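PDB 4DZI: putative TIM-barrel metal-dependent hydrolase from Mycobacterium avium subsp. paratuberculosis S397, which probably hydrolyses an as yet undefined substrate as a metal-dependent amidohydrolase, using two metal ions held at the mouth of a TIM barrel. Local coordinates for residues Val12-Glu18 against Phe119-Gly125; Phe146-Leu150 against Ala165-Val169; Pro226-Leu231 against Lys288-Asn294. All blocks are in the same frame, centred on the assembly; numbering follows the deposited sequence.

Contact 1: residues Val12-Glu18 against Phe119-Gly125; sequences VDNHYYE and FMLPTFG. With CD (cadmium ion), chain Q.
Val12 lies over one face of the Phe119 ring, its CA 3.9 Å from the ring centroid in a CH-pi contact, while CB sits by CD2 and CG1 by CE2 and CZ. Two backbone bonds, Asn14 N to Phe119 O and Leu121 N to Asn14 O, join the parallel strands. Leu121 CD1 fits against Val12 O and Asp13 OD1, 3.7 Å from each. The Met120 chain, bent at chi2 (-66°) and chi3 (-63°), brings SD to Asn14 CB and CE to the edge of the Tyr16 ring, 3.6 Å from CD2. Leu121 O sits over the centre of one face of that ring; Pro122 CB and CG abut Tyr16 OH, which a water joins to Met120 O. Glu18 plugs the turn beyond: OE1 takes Phe124 N at 2.8 Å, and OE2 is gripped by Thr123 N and Gly125 N from opposite faces of the carboxylate, while Thr123 OG1 donates to Tyr16 O. Weak bonds from His15 ND1 to Leu121 O and Pro122 O help orient the ring whose NE2 binds cadmium at 2.2 Å. With Asp13 on the same ion it forms an Asp-x-His pair on the first barrel strand, probably where amidohydrolases commonly carry His-x-His.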
loop_
_atom_site.group_PDB
_atom_site.type_symbol
_atom_site.label_atom_id
_atom_site.label_comp_id
_atom_site.label_asym_id
_atom_site.label_seq_id
_atom_site.Cartn_x
_atom_site.Cartn_y
_atom_site.Cartn_z
ATOM N N VAL C 12 12.290 23.261 -5.040
ATOM C CA VAL C 12 12.023 22.234 -6.059
ATOM C C VAL C 12 10.528 21.937 -6.251
ATOM O O VAL C 12 10.157 21.079 -7.052
ATOM C CB VAL C 12 12.795 20.916 -5.796
ATOM C CG1 VAL C 12 14.315 21.199 -5.612
ATOM C CG2 VAL C 12 12.238 20.156 -4.592
ATOM N N ASP C 13 9.670 22.664 -5.542
ATOM C CA ASP C 13 8.231 22.410 -5.708
ATOM C C ASP C 13 7.481 23.720 -5.722
ATOM O O ASP C 13 7.108 24.258 -4.672
ATOM C CB ASP C 13 7.670 21.557 -4.567
ATOM C CG ASP C 13 6.283 21.048 -4.862
ATOM O OD1 ASP C 13 5.696 21.421 -5.922
ATOM O OD2 ASP C 13 5.771 20.303 -3.994
ATOM N N ASN C 14 7.243 24.200 -6.947
ATOM C CA ASN C 14 6.367 25.354 -7.125
ATOM C C ASN C 14 5.378 25.038 -8.230
ATOM O O ASN C 14 5.597 24.156 -9.043
ATOM C CB ASN C 14 7.195 26.599 -7.512
ATOM C CG ASN C 14 7.459 27.549 -6.352
ATOM O OD1 ASN C 14 7.428 28.780 -6.539
ATOM N ND2 ASN C 14 7.816 27.014 -5.187
ATOM N N HIS C 15 4.240 25.739 -8.221
ATOM C CA HIS C 15 3.224 25.555 -9.268
ATOM C C HIS C 15 2.792 26.819 -9.989
ATOM O O HIS C 15 2.882 27.910 -9.442
ATOM C CB HIS C 15 1.979 24.863 -8.663
ATOM C CG HIS C 15 2.262 23.464 -8.208
ATOM N ND1 HIS C 15 2.231 22.427 -9.056
ATOM C CD2 HIS C 15 2.678 22.959 -6.976
ATOM C CE1 HIS C 15 2.584 21.298 -8.409
ATOM N NE2 HIS C 15 2.856 21.609 -7.143
ATOM N N TYR C 16 2.347 26.637 -11.229
ATOM C CA TYR C 16 1.492 27.599 -11.918
ATOM C C TYR C 16 0.075 27.012 -11.921
ATOM O O TYR C 16 -0.133 25.820 -11.600
ATOM C CB TYR C 16 1.978 27.827 -13.355
ATOM C CG TYR C 16 2.334 26.552 -14.042
ATOM C CD1 TYR C 16 1.341 25.683 -14.530
ATOM C CD2 TYR C 16 3.671 26.166 -14.194
ATOM C CE1 TYR C 16 1.684 24.478 -15.139
ATOM C CE2 TYR C 16 4.021 24.951 -14.793
ATOM C CZ TYR C 16 3.023 24.119 -15.275
ATOM O OH TYR C 16 3.341 22.922 -15.859
ATOM N N TYR C 17 -0.910 27.838 -12.285
ATOM C CA TYR C 17 -2.254 27.337 -12.531
ATOM C C TYR C 17 -2.449 27.478 -14.037
ATOM O O TYR C 17 -2.313 28.577 -14.615
ATOM C CB TYR C 17 -3.272 28.150 -11.746
ATOM C CG TYR C 17 -3.222 27.877 -10.251
ATOM C CD1 TYR C 17 -3.340 26.572 -9.768
ATOM C CD2 TYR C 17 -3.000 28.883 -9.320
ATOM C CE1 TYR C 17 -3.324 26.285 -8.410
ATOM C CE2 TYR C 17 -2.946 28.609 -7.965
ATOM C CZ TYR C 17 -3.100 27.304 -7.506
ATOM O OH TYR C 17 -3.090 27.047 -6.148
ATOM N N GLU C 18 -2.725 26.378 -14.706
ATOM C CA GLU C 18 -2.839 26.413 -16.174
ATOM C C GLU C 18 -4.014 27.242 -16.637
ATOM O O GLU C 18 -5.078 27.175 -16.064
ATOM C CB GLU C 18 -3.030 25.019 -16.756
ATOM C CG GLU C 18 -1.874 24.044 -16.550
ATOM C CD GLU C 18 -1.886 23.315 -15.205
ATOM O OE1 GLU C 18 -2.594 23.686 -14.247
ATOM O OE2 GLU C 18 -1.175 22.299 -15.122
ATOM N N PHE C 119 11.428 25.222 -9.345
ATOM C CA PHE C 119 10.961 24.197 -10.307
ATOM C C PHE C 119 9.468 24.469 -10.458
ATOM O O PHE C 119 8.762 24.521 -9.468
ATOM C CB PHE C 119 11.171 22.780 -9.772
ATOM C CG PHE C 119 12.619 22.366 -9.623
ATOM C CD1 PHE C 119 13.672 23.272 -9.733
ATOM C CD2 PHE C 119 12.909 21.041 -9.329
ATOM C CE1 PHE C 119 14.992 22.835 -9.576
ATOM C CE2 PHE C 119 14.209 20.602 -9.173
ATOM C CZ PHE C 119 15.257 21.501 -9.309
ATOM N N MET C 120 9.003 24.689 -11.683
ATOM C CA MET C 120 7.604 25.092 -11.915
ATOM C C MET C 120 6.866 23.892 -12.502
ATOM O O MET C 120 7.239 23.374 -13.570
ATOM C CB MET C 120 7.516 26.296 -12.869
ATOM C CG MET C 120 7.887 27.622 -12.203
ATOM S SD MET C 120 6.736 28.172 -10.901
ATOM C CE MET C 120 5.274 28.379 -11.888
ATOM N N LEU C 121 5.850 23.426 -11.772
ATOM C CA LEU C 121 5.262 22.116 -12.005
ATOM C C LEU C 121 3.761 22.297 -12.214
ATOM O O LEU C 121 3.191 23.257 -11.727
ATOM C CB LEU C 121 5.515 21.208 -10.771
ATOM C CG LEU C 121 6.981 21.198 -10.326
ATOM C CD1 LEU C 121 7.160 20.324 -9.104
ATOM C CD2 LEU C 121 7.883 20.658 -11.427
ATOM N N PRO C 122 3.117 21.361 -12.929
ATOM C CA PRO C 122 1.728 21.521 -13.298
ATOM C C PRO C 122 0.775 21.332 -12.127
ATOM O O PRO C 122 1.133 20.759 -11.080
ATOM C CB PRO C 122 1.475 20.382 -14.321
ATOM C CG PRO C 122 2.803 19.775 -14.612
ATOM C CD PRO C 122 3.635 20.058 -13.368
ATOM N N THR C 123 -0.452 21.816 -12.318
ATOM C CA THR C 123 -1.532 21.571 -11.377
ATOM C C THR C 123 -2.568 20.690 -12.082
ATOM O O THR C 123 -2.634 19.476 -11.841
ATOM C CB THR C 123 -2.115 22.889 -10.802
ATOM O OG1 THR C 123 -1.050 23.591 -10.125
ATOM C CG2 THR C 123 -3.235 22.569 -9.792
ATOM N N PHE C 124 -3.343 21.280 -12.983
ATOM C CA PHE C 124 -4.247 20.488 -13.835
ATOM C C PHE C 124 -3.529 19.356 -14.589
ATOM O O PHE C 124 -4.078 18.276 -14.742
ATOM C CB PHE C 124 -4.940 21.439 -14.827
ATOM C CG PHE C 124 -5.878 20.762 -15.797
ATOM C CD1 PHE C 124 -7.151 20.367 -15.409
ATOM C CD2 PHE C 124 -5.481 20.542 -17.111
ATOM C CE1 PHE C 124 -8.009 19.745 -16.306
ATOM C CE2 PHE C 124 -6.350 19.940 -18.021
ATOM C CZ PHE C 124 -7.611 19.534 -17.618
ATOM N N GLY C 125 -2.314 19.585 -15.087
ATOM C CA GLY C 125 -1.677 18.624 -15.953
ATOM C C GLY C 125 -1.407 17.286 -15.255
ATOM O O GLY C 125 -1.241 16.270 -15.933
HETATM CD CD CD Q . 3.777 20.331 -5.621
HETATM O O HOH W 1 5.776 22.000 -15.400
#

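Contact 2: residues Phe146-Leu150 against Ala165-Val169; sequences FNLWL and AAPIV
Asn147 grips the backbone of Ile168 with both ends of its amide. Ile168 N donates to Asn147 OD1 over 2.9 Å, tilted 20° from the carbonyl plane, and Asn147 ND2 returns a nearly straight bond to Ile168 O, 171° at the hydrogen, with that oxygen lying in the amide plane. Because the N-H and the C=O belong to the same residue, the pair fixes the rotation of the amide, which meets them much as a strand partner does. Asn147 CG stands anti to its own carbonyl carbon (chi1 -74°), which carries the amide out from the helix to the loop. A further bond from ND2 to Glu180, on helix 174-186, also holds the amide nitrogen.

These bonds join helix 136-153, on the outside of the TIM barrel, to the chain that leaves strand 163-165. In the beta-alpha-beta succession of this fold, the helix follows strand 115-121 and leads into strand 163-165, so the contact is made between a crossover helix and the start of the loop that follows the strand it leads into.

Apolar contacts fill in around the amide. Pro167 CB lies against it, 3.4 Å from Asn147 CG, the two side chains crossing at about a right angle. One turn on, Leu150 divides its branches: CD1 packs on Ala165 CB at 3.9 Å, whereas CD2 reaches the backbone at Ala166 O, 3.4 Å away, and also touches Pro167 CA. Phe146 approaches with the CD2-CE2 side of its ring, and CE2 meets Ile168 CD1 at 3.8 Å. The Ile168 chain extends CD1 across to that ring, which stacks elsewhere on Phe23.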
loop_
_atom_site.group_PDB
_atom_site.type_symbol
_atom_site.label_atom_id
_atom_site.label_comp_id
_atom_site.label_asym_id
_atom_site.label_seq_id
_atom_site.Cartn_x
_atom_site.Cartn_y
_atom_site.Cartn_z
ATOM N N PHE C 146 0.731 20.170 -24.415
ATOM C CA PHE C 146 0.998 20.754 -23.135
ATOM C C PHE C 146 2.431 21.301 -23.023
ATOM O O PHE C 146 2.650 22.402 -22.496
ATOM C CB PHE C 146 0.767 19.699 -22.021
ATOM C CG PHE C 146 1.190 20.184 -20.646
ATOM C CD1 PHE C 146 0.356 21.010 -19.918
ATOM C CD2 PHE C 146 2.434 19.848 -20.114
ATOM C CE1 PHE C 146 0.729 21.459 -18.653
ATOM C CE2 PHE C 146 2.838 20.337 -18.868
ATOM C CZ PHE C 146 1.963 21.145 -18.145
ATOM N N ASN C 147 3.396 20.511 -23.476
ATOM C CA ASN C 147 4.795 20.891 -23.385
ATOM C C ASN C 147 5.058 22.124 -24.260
ATOM O O ASN C 147 5.833 22.983 -23.870
ATOM C CB ASN C 147 5.664 19.725 -23.833
ATOM C CG ASN C 147 5.714 18.607 -22.810
ATOM O OD1 ASN C 147 5.322 18.785 -21.661
ATOM N ND2 ASN C 147 6.243 17.458 -23.223
ATOM N N LEU C 148 4.404 22.204 -25.423
ATOM C CA LEU C 148 4.518 23.404 -26.272
ATOM C C LEU C 148 3.952 24.615 -25.529
ATOM O O LEU C 148 4.559 25.683 -25.513
ATOM C CB LEU C 148 3.775 23.194 -27.604
ATOM C CG LEU C 148 4.408 22.221 -28.623
ATOM C CD1 LEU C 148 3.476 21.890 -29.783
ATOM C CD2 LEU C 148 5.699 22.832 -29.144
ATOM N N TRP C 149 2.764 24.457 -24.924
ATOM C CA TRP C 149 2.188 25.514 -24.141
ATOM C C TRP C 149 3.124 25.946 -23.018
ATOM O O TRP C 149 3.295 27.132 -22.719
ATOM C CB TRP C 149 0.806 25.092 -23.564
ATOM C CG TRP C 149 0.478 26.053 -22.459
ATOM C CD1 TRP C 149 0.001 27.351 -22.597
ATOM C CD2 TRP C 149 0.788 25.901 -21.026
ATOM N NE1 TRP C 149 -0.058 27.973 -21.398
ATOM C CE2 TRP C 149 0.384 27.128 -20.391
ATOM C CE3 TRP C 149 1.301 24.851 -20.229
ATOM C CZ2 TRP C 149 0.524 27.342 -19.025
ATOM C CZ3 TRP C 149 1.420 25.070 -18.840
ATOM C CH2 TRP C 149 1.047 26.301 -18.254
ATOM N N LEU C 150 3.738 24.954 -22.364
ATOM C CA LEU C 150 4.563 25.238 -21.177
ATOM C C LEU C 150 5.805 26.042 -21.564
ATOM O O LEU C 150 6.184 26.995 -20.878
ATOM C CB LEU C 150 4.989 23.926 -20.521
ATOM C CG LEU C 150 5.868 24.039 -19.280
ATOM C CD1 LEU C 150 5.176 24.710 -18.099
ATOM C CD2 LEU C 150 6.296 22.603 -18.907
ATOM N N ALA C 165 10.961 24.917 -15.788
ATOM C CA ALA C 165 9.600 24.399 -15.999
ATOM C C ALA C 165 9.717 23.018 -16.584
ATOM O O ALA C 165 10.211 22.852 -17.682
ATOM C CB ALA C 165 8.795 25.331 -16.925
ATOM N N ALA C 166 9.232 22.020 -15.847
ATOM C CA ALA C 166 9.420 20.644 -16.233
ATOM C C ALA C 166 8.313 20.139 -17.155
ATOM O O ALA C 166 7.139 20.067 -16.758
ATOM C CB ALA C 166 9.474 19.789 -14.957
ATOM N N PRO C 167 8.666 19.762 -18.400
ATOM C CA PRO C 167 7.649 19.232 -19.305
ATOM C C PRO C 167 7.289 17.800 -18.864
ATOM O O PRO C 167 8.018 17.193 -18.065
ATOM C CB PRO C 167 8.356 19.178 -20.670
ATOM C CG PRO C 167 9.811 19.051 -20.312
ATOM C CD PRO C 167 10.010 19.832 -19.024
ATOM N N ILE C 168 6.194 17.279 -19.395
ATOM C CA ILE C 168 5.782 15.896 -19.076
ATOM C C ILE C 168 6.295 14.965 -20.155
ATOM O O ILE C 168 6.232 15.299 -21.341
ATOM C CB ILE C 168 4.248 15.787 -18.972
ATOM C CG1 ILE C 168 3.730 16.637 -17.802
ATOM C CG2 ILE C 168 3.828 14.322 -18.783
ATOM C CD1 ILE C 168 2.217 16.772 -17.769
ATOM N N VAL C 169 6.795 13.794 -19.763
ATOM C CA VAL C 169 7.081 12.722 -20.733
ATOM C C VAL C 169 6.185 11.552 -20.373
ATOM O O VAL C 169 6.222 11.083 -19.225
ATOM C CB VAL C 169 8.540 12.282 -20.716
ATOM C CG1 VAL C 169 8.739 11.076 -21.626
ATOM C CG2 VAL C 169 9.405 13.455 -21.183
#

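Contact 3: residues Pro226-Leu231 against Lys288-Asn294; sequences PVGFHL and KAVSIEN. With CD (cadmium ion), chain Q; CD (cadmium ion), chain P.
Strands 227-230 and 289-292 run parallel, their axes 4.7 Å apart at closest and 19° from alignment, joined by backbone bonds that pass in turn from Val227 N to Lys288 O, Val290 N to Val227 O, Phe229 N to Val290 O, Ile292 N to Phe229 O and Leu231 N to Ile292 O. On the face bearing Val227 and Phe229, Val227 CG1 meets Ala289 CB at 3.8 Å, and the same methyl group of Ala289 lies at the edge of the Phe229 ring. On the other face Val290 CG1 rests on Gly228 CA, 3.6 Å away, and Ile292 CG2 touches His230 CD2 at the same distance.

Beyond the strands, Asn294 folds back across the pair. Its ND2 gives one hydrogen to Ser291 OG and another to Phe229 O, at 2.8 Å; Ile292 N meets this carbonyl oxygen from the opposite face of its plane. The Leu231 side chain lies over Glu293 O, with CB 3.4 Å from it.

At the metal end, CG of His230 is anti to the backbone N (chi1 -175°), and ND1 donates to Leu231 O, helping to set the ring so that NE2 binds cadmium at 2.4 Å. The Glu293 carboxylate stands at 86° to that ring. Its OE2 binds the same ion at 2.2 Å and the second cadmium as well, while OE1 binds the second alone. Glu293 thus bridges the two ions; one carboxylate oxygen shared by both helps fix their spacing in a two-metal centre of the kind known in amidohydrolases, consistent with a hydrolytic role.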
loop_
_atom_site.group_PDB
_atom_site.type_symbol
_atom_site.label_atom_id
_atom_site.label_comp_id
_atom_site.label_asym_id
_atom_site.label_seq_id
_atom_site.Cartn_x
_atom_site.Cartn_y
_atom_site.Cartn_z
ATOM N N PRO C 226 17.368 14.795 -14.744
ATOM C CA PRO C 226 16.621 13.870 -13.881
ATOM C C PRO C 226 15.184 13.650 -14.324
ATOM O O PRO C 226 14.587 14.491 -14.990
ATOM C CB PRO C 226 16.640 14.554 -12.502
ATOM C CG PRO C 226 17.529 15.740 -12.617
ATOM C CD PRO C 226 17.694 16.065 -14.072
ATOM N N VAL C 227 14.626 12.513 -13.924
ATOM C CA VAL C 227 13.197 12.294 -14.036
ATOM C C VAL C 227 12.588 12.696 -12.702
ATOM O O VAL C 227 13.062 12.292 -11.633
ATOM C CB VAL C 227 12.852 10.821 -14.375
ATOM C CG1 VAL C 227 13.562 9.845 -13.432
ATOM C CG2 VAL C 227 11.335 10.625 -14.389
ATOM N N GLY C 228 11.530 13.499 -12.756
ATOM C CA GLY C 228 10.845 13.848 -11.517
ATOM C C GLY C 228 9.511 13.139 -11.454
ATOM O O GLY C 228 8.855 12.950 -12.474
ATOM N N PHE C 229 9.147 12.713 -10.235
ATOM C CA PHE C 229 7.878 12.044 -9.976
ATOM C C PHE C 229 7.092 12.892 -8.978
ATOM O O PHE C 229 7.423 12.950 -7.787
ATOM C CB PHE C 229 8.105 10.637 -9.352
ATOM C CG PHE C 229 8.737 9.658 -10.306
ATOM C CD1 PHE C 229 8.024 9.166 -11.383
ATOM C CD2 PHE C 229 10.060 9.263 -10.141
ATOM C CE1 PHE C 229 8.615 8.273 -12.279
ATOM C CE2 PHE C 229 10.661 8.371 -11.048
ATOM C CZ PHE C 229 9.934 7.883 -12.115
ATOM N N HIS C 230 6.065 13.576 -9.468
ATOM C CA HIS C 230 5.268 14.455 -8.615
ATOM C C HIS C 230 3.934 13.859 -8.391
ATOM O O HIS C 230 3.372 13.270 -9.318
ATOM C CB HIS C 230 5.049 15.807 -9.325
ATOM C CG HIS C 230 4.327 16.837 -8.461
ATOM N ND1 HIS C 230 2.978 16.843 -8.270
ATOM C CD2 HIS C 230 4.833 17.871 -7.684
ATOM C CE1 HIS C 230 2.648 17.841 -7.431
ATOM N NE2 HIS C 230 3.773 18.461 -7.057
ATOM N N LEU C 231 3.422 14.020 -7.173
ATOM C CA LEU C 231 2.057 13.603 -6.835
ATOM C C LEU C 231 1.078 13.881 -7.981
ATOM O O LEU C 231 0.975 15.011 -8.458
ATOM C CB LEU C 231 1.598 14.391 -5.606
ATOM C CG LEU C 231 0.337 13.857 -4.955
ATOM C CD1 LEU C 231 0.600 12.474 -4.341
ATOM C CD2 LEU C 231 -0.146 14.846 -3.891
ATOM N N LYS C 288 19.179 10.066 -12.710
ATOM C CA LYS C 288 18.818 10.701 -11.457
ATOM C C LYS C 288 17.306 10.804 -11.393
ATOM O O LYS C 288 16.643 11.017 -12.407
ATOM C CB LYS C 288 19.472 12.077 -11.345
ATOM C CG LYS C 288 21.004 12.008 -11.294
ATOM C CD LYS C 288 21.604 13.414 -11.392
ATOM C CE LYS C 288 21.455 13.886 -12.836
ATOM N NZ LYS C 288 21.593 15.366 -13.010
ATOM N N ALA C 289 16.757 10.569 -10.207
ATOM C CA ALA C 289 15.323 10.714 -10.027
ATOM C C ALA C 289 15.018 11.553 -8.804
ATOM O O ALA C 289 15.793 11.608 -7.822
ATOM C CB ALA C 289 14.663 9.344 -9.882
ATOM N N VAL C 290 13.861 12.201 -8.820
ATOM C CA VAL C 290 13.489 13.032 -7.667
ATOM C C VAL C 290 12.002 12.835 -7.396
ATOM O O VAL C 290 11.192 12.850 -8.307
ATOM C CB VAL C 290 13.815 14.558 -7.840
ATOM C CG1 VAL C 290 13.165 15.134 -9.109
ATOM C CG2 VAL C 290 13.387 15.357 -6.592
ATOM N N SER C 291 11.663 12.676 -6.109
ATOM C CA SER C 291 10.267 12.558 -5.658
ATOM C C SER C 291 9.802 13.897 -5.117
ATOM O O SER C 291 10.446 14.451 -4.220
ATOM C CB SER C 291 10.197 11.482 -4.556
ATOM O OG SER C 291 8.936 11.528 -3.896
ATOM N N ILE C 292 8.727 14.440 -5.689
ATOM C CA ILE C 292 8.216 15.751 -5.260
ATOM C C ILE C 292 6.754 15.655 -4.792
ATOM O O ILE C 292 5.898 15.125 -5.507
ATOM C CB ILE C 292 8.324 16.767 -6.432
ATOM C CG1 ILE C 292 9.727 16.711 -7.076
ATOM C CG2 ILE C 292 7.960 18.179 -5.956
ATOM C CD1 ILE C 292 9.898 17.610 -8.295
ATOM N N GLU C 293 6.492 16.196 -3.605
ATOM C CA GLU C 293 5.142 16.228 -3.001
ATOM C C GLU C 293 4.562 14.853 -2.752
ATOM O O GLU C 293 3.344 14.687 -2.712
ATOM C CB GLU C 293 4.136 17.121 -3.788
ATOM C CG GLU C 293 3.067 17.707 -2.835
ATOM C CD GLU C 293 2.005 18.578 -3.466
ATOM O OE1 GLU C 293 0.909 18.658 -2.883
ATOM O OE2 GLU C 293 2.250 19.167 -4.541
ATOM N N ASN C 294 5.438 13.883 -2.531
ATOM C CA ASN C 294 4.938 12.548 -2.185
ATOM C C ASN C 294 5.242 12.158 -0.733
ATOM O O ASN C 294 4.928 11.014 -0.325
ATOM C CB ASN C 294 5.598 11.552 -3.126
ATOM C CG ASN C 294 5.322 11.882 -4.587
ATOM O OD1 ASN C 294 4.181 12.108 -4.962
ATOM N ND2 ASN C 294 6.385 11.941 -5.398
HETATM CD CD CD Q . 3.777 20.331 -5.621
HETATM CD CD CD P . 0.302 20.634 -4.062
HETATM O O HOH W 2 -0.721 19.148 -5.770
#

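In the fold
From the N terminus, contact 1 closes the first long loop, bringing strand 9-15 beside strand 115-121. Contact 2 follows, closing a much shorter one between helix 136-153 and the loop after strand 163-165, and contact 3 then pairs strands 227-230 and 289-292. The three stand in series along the chain, with no nesting or crossing. In space contacts 1 and 2 touch, Tyr16 and Pro122 packing against Phe146, so the first strands are tied to the outer helix. Contacts 1 and 3 meet at one shared cadmium ion and where Asp13 packs on Ile292, joining distant parts of the barrel wall. Contacts 2 and 3 do not touch, their nearest atoms being about 7 Å apart.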